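Long-range contact in dinoflagellate luciferase (Lingulodinium polyedrum, PDB 1VPR), which catalyses the oxidation of dinoflagellate luciferin, an open tetrapyrrole, by molecular oxygen, emitting blue light in night-time flashes: residues 212-220 against 228-236. Residues are numbered along the deposited sequence; the frame is centred on the assembly and turned at random.
Sequences FGDVCTVDA and AKRTWKSGH
Strands 215-219 and 229-233 form an antiparallel beta hairpin in the catalytic beta barrel of the third of this calycin-superfamily protein's three homologous luciferase domains. Cys216 pairs with Trp232, and Val218 with Arg230, as hydrogen-bonded pairs whose side chains share one face of the sheet. There the small Cys216 suits a broad indole: its CB sits over the six-membered ring of Trp232, 3.8 Å from the centroid, in a CH-pi contact, while SG lies obliquely to it. Trp232 swings across to its neighbour strand because CG stands between the backbone N and the carbonyl carbon (chi1 42°), and Val218 CG2 meets the indole obliquely, 3.9 Å from both Trp232 NE1 and CZ2. On the other face, beta-branched Thr217 and Thr231, suited to extended strands, form a non-hydrogen-bonded pair whose hydroxyls probably bond, though Thr231 OG1 is less surely placed. Lys229 bridges to Glu7 and, with doubtful geometry, Asp219. Arg230 bends at chi2 and chi3, and its NH1 donates to Val218 O at 2.9 Å, within the guanidinium plane. Backbone Arg230 N reaches that oxygen from the opposite face of the carbonyl plane. NE forms a salt bridge with Glu240 and NH2 bonds to Arg227 O, fixing the group's rotation. A leucine here would probably leave Glu240 without this cationic mate and strip Val218 O of its side-chain donor. Over one guanidinium face lies Ala220 CB, 3.9 Å from Arg230 NH1.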
loop_
_atom_site.group_PDB
_atom_site.type_symbol
_atom_site.label_atom_id
_atom_site.label_comp_id
_atom_site.label_asym_id
_atom_site.label_seq_id
_atom_site.Cartn_x
_atom_site.Cartn_y
_atom_site.Cartn_z
ATOM N N PHE A 212 14.489 -5.407 8.184
ATOM C CA PHE A 212 15.533 -6.240 8.763
ATOM C C PHE A 212 15.672 -7.429 7.801
ATOM O O PHE A 212 14.977 -8.430 7.932
ATOM C CB PHE A 212 15.141 -6.743 10.153
ATOM C CG PHE A 212 16.255 -7.518 10.844
ATOM C CD1 PHE A 212 17.291 -6.847 11.500
ATOM C CD2 PHE A 212 16.259 -8.925 10.839
ATOM C CE1 PHE A 212 18.319 -7.564 12.150
ATOM C CE2 PHE A 212 17.273 -9.644 11.483
ATOM C CZ PHE A 212 18.300 -8.957 12.139
ATOM N N GLY A 213 16.557 -7.303 6.824
ATOM C CA GLY A 213 16.724 -8.382 5.860
ATOM C C GLY A 213 15.483 -8.551 4.994
ATOM O O GLY A 213 15.070 -7.623 4.291
ATOM N N ASP A 214 14.860 -9.721 5.083
ATOM C CA ASP A 214 13.675 -10.018 4.294
ATOM C C ASP A 214 12.347 -9.802 5.034
ATOM O O ASP A 214 11.283 -10.240 4.560
ATOM C CB ASP A 214 13.754 -11.459 3.774
ATOM C CG ASP A 214 13.924 -12.472 4.892
ATOM O OD1 ASP A 214 13.955 -13.686 4.614
ATOM O OD2 ASP A 214 14.029 -12.064 6.062
ATOM N N VAL A 215 12.405 -9.152 6.196
ATOM C CA VAL A 215 11.190 -8.860 6.982
ATOM C C VAL A 215 11.094 -7.353 7.153
ATOM O O VAL A 215 12.076 -6.690 7.502
ATOM C CB VAL A 215 11.236 -9.540 8.372
ATOM C CG1 VAL A 215 10.098 -9.025 9.259
ATOM C CG2 VAL A 215 11.114 -11.053 8.199
ATOM N N CYS A 216 9.920 -6.796 6.870
ATOM C CA CYS A 216 9.715 -5.360 7.004
ATOM C C CYS A 216 8.404 -5.014 7.681
ATOM O O CYS A 216 7.436 -5.758 7.564
ATOM C CB CYS A 216 9.625 -4.689 5.641
ATOM S SG CYS A 216 11.098 -4.650 4.638
ATOM N N THR A 217 8.373 -3.871 8.353
ATOM C CA THR A 217 7.131 -3.337 8.919
ATOM C C THR A 217 6.973 -2.028 8.142
ATOM O O THR A 217 7.925 -1.253 8.010
ATOM C CB THR A 217 7.235 -3.038 10.391
ATOM O OG1 THR A 217 7.286 -4.276 11.107
ATOM C CG2 THR A 217 5.997 -2.232 10.856
ATOM N N VAL A 218 5.784 -1.784 7.599
ATOM C CA VAL A 218 5.547 -0.603 6.792
ATOM C C VAL A 218 4.351 0.216 7.280
ATOM O O VAL A 218 3.261 -0.318 7.487
ATOM C CB VAL A 218 5.300 -0.996 5.289
ATOM C CG1 VAL A 218 5.035 0.248 4.433
ATOM C CG2 VAL A 218 6.498 -1.758 4.743
ATOM N N ASP A 219 4.582 1.504 7.491
ATOM C CA ASP A 219 3.528 2.425 7.892
ATOM C C ASP A 219 3.173 3.102 6.579
ATOM O O ASP A 219 4.054 3.658 5.898
ATOM C CB ASP A 219 4.057 3.440 8.913
ATOM C CG ASP A 219 4.525 2.762 10.191
ATOM O OD1 ASP A 219 3.680 2.412 11.025
ATOM O OD2 ASP A 219 5.740 2.525 10.362
ATOM N N ALA A 220 1.894 3.019 6.216
ATOM C CA ALA A 220 1.359 3.591 4.978
ATOM C C ALA A 220 0.176 4.497 5.309
ATOM O O ALA A 220 -0.355 4.444 6.411
ATOM C CB ALA A 220 0.905 2.484 4.042
ATOM N N ALA A 228 -2.924 0.964 9.509
ATOM C CA ALA A 228 -1.827 1.920 9.524
ATOM C C ALA A 228 -0.463 1.254 9.385
ATOM O O ALA A 228 0.428 1.773 8.706
ATOM C CB ALA A 228 -1.875 2.746 10.845
ATOM N N LYS A 229 -0.313 0.104 10.029
ATOM C CA LYS A 229 0.957 -0.620 10.044
ATOM C C LYS A 229 0.816 -2.092 9.697
ATOM O O LYS A 229 -0.086 -2.767 10.227
ATOM C CB LYS A 229 1.557 -0.548 11.452
ATOM C CG LYS A 229 1.712 0.862 11.990
ATOM C CD LYS A 229 2.149 0.901 13.462
ATOM C CE LYS A 229 3.497 0.257 13.653
ATOM N NZ LYS A 229 4.575 1.179 13.228
ATOM N N ARG A 230 1.709 -2.603 8.850
ATOM C CA ARG A 230 1.683 -4.025 8.498
ATOM C C ARG A 230 3.116 -4.548 8.479
ATOM O O ARG A 230 4.067 -3.806 8.218
ATOM C CB ARG A 230 1.028 -4.286 7.119
ATOM C CG ARG A 230 1.914 -4.003 5.891
ATOM C CD ARG A 230 1.890 -2.545 5.490
ATOM N NE ARG A 230 0.526 -2.131 5.142
ATOM C CZ ARG A 230 -0.113 -1.106 5.714
ATOM N NH1 ARG A 230 0.485 -0.399 6.657
ATOM N NH2 ARG A 230 -1.347 -0.779 5.339
ATOM N N THR A 231 3.265 -5.819 8.809
ATOM C CA THR A 231 4.576 -6.466 8.794
ATOM C C THR A 231 4.437 -7.681 7.879
ATOM O O THR A 231 3.446 -8.416 7.955
ATOM C CB THR A 231 4.991 -6.967 10.201
ATOM O OG1 THR A 231 5.198 -5.846 11.072
ATOM C CG2 THR A 231 6.286 -7.749 10.133
ATOM N N TRP A 232 5.424 -7.901 7.021
ATOM C CA TRP A 232 5.367 -9.047 6.127
ATOM C C TRP A 232 6.757 -9.613 5.882
ATOM O O TRP A 232 7.759 -9.029 6.293
ATOM C CB TRP A 232 4.691 -8.659 4.787
ATOM C CG TRP A 232 5.085 -7.336 4.208
ATOM C CD1 TRP A 232 4.321 -6.189 4.180
ATOM C CD2 TRP A 232 6.348 -6.983 3.613
ATOM N NE1 TRP A 232 5.029 -5.155 3.621
ATOM C CE2 TRP A 232 6.276 -5.607 3.266
ATOM C CE3 TRP A 232 7.530 -7.689 3.345
ATOM C CZ2 TRP A 232 7.344 -4.925 2.669
ATOM C CZ3 TRP A 232 8.599 -7.005 2.748
ATOM C CH2 TRP A 232 8.496 -5.639 2.420
ATOM N N LYS A 233 6.823 -10.769 5.233
ATOM C CA LYS A 233 8.113 -11.375 4.930
ATOM C C LYS A 233 8.144 -11.762 3.447
ATOM O O LYS A 233 7.130 -12.205 2.878
ATOM C CB LYS A 233 8.360 -12.613 5.814
ATOM C CG LYS A 233 9.683 -13.354 5.489
ATOM C CD LYS A 233 9.935 -14.529 6.462
ATOM C CE LYS A 233 11.246 -15.227 6.117
ATOM N NZ LYS A 233 11.755 -16.052 7.244
ATOM N N SER A 234 9.307 -11.571 2.834
ATOM C CA SER A 234 9.518 -11.905 1.427
ATOM C C SER A 234 8.883 -13.258 1.105
ATOM O O SER A 234 9.156 -14.246 1.774
ATOM C CB SER A 234 11.025 -11.960 1.159
ATOM O OG SER A 234 11.318 -12.244 -0.192
ATOM N N GLY A 235 8.014 -13.289 0.098
ATOM C CA GLY A 235 7.382 -14.531 -0.335
ATOM C C GLY A 235 6.137 -14.977 0.423
ATOM O O GLY A 235 5.553 -16.029 0.088
ATOM N N HIS A 236 5.711 -14.194 1.423
ATOM C CA HIS A 236 4.537 -14.555 2.217
ATOM C C HIS A 236 3.396 -13.564 2.079
ATOM O O HIS A 236 3.606 -12.361 2.030
ATOM C CB HIS A 236 4.942 -14.712 3.692
ATOM C CG HIS A 236 5.865 -15.870 3.938
ATOM N ND1 HIS A 236 5.404 -17.143 4.201
ATOM C CD2 HIS A 236 7.220 -15.958 3.907
ATOM C CE1 HIS A 236 6.435 -17.964 4.331
ATOM N NE2 HIS A 236 7.547 -17.270 4.158
HETATM O O HOH W 1 13.729 -14.122 8.275
HETATM O O HOH W 2 0.266 4.891 8.935
#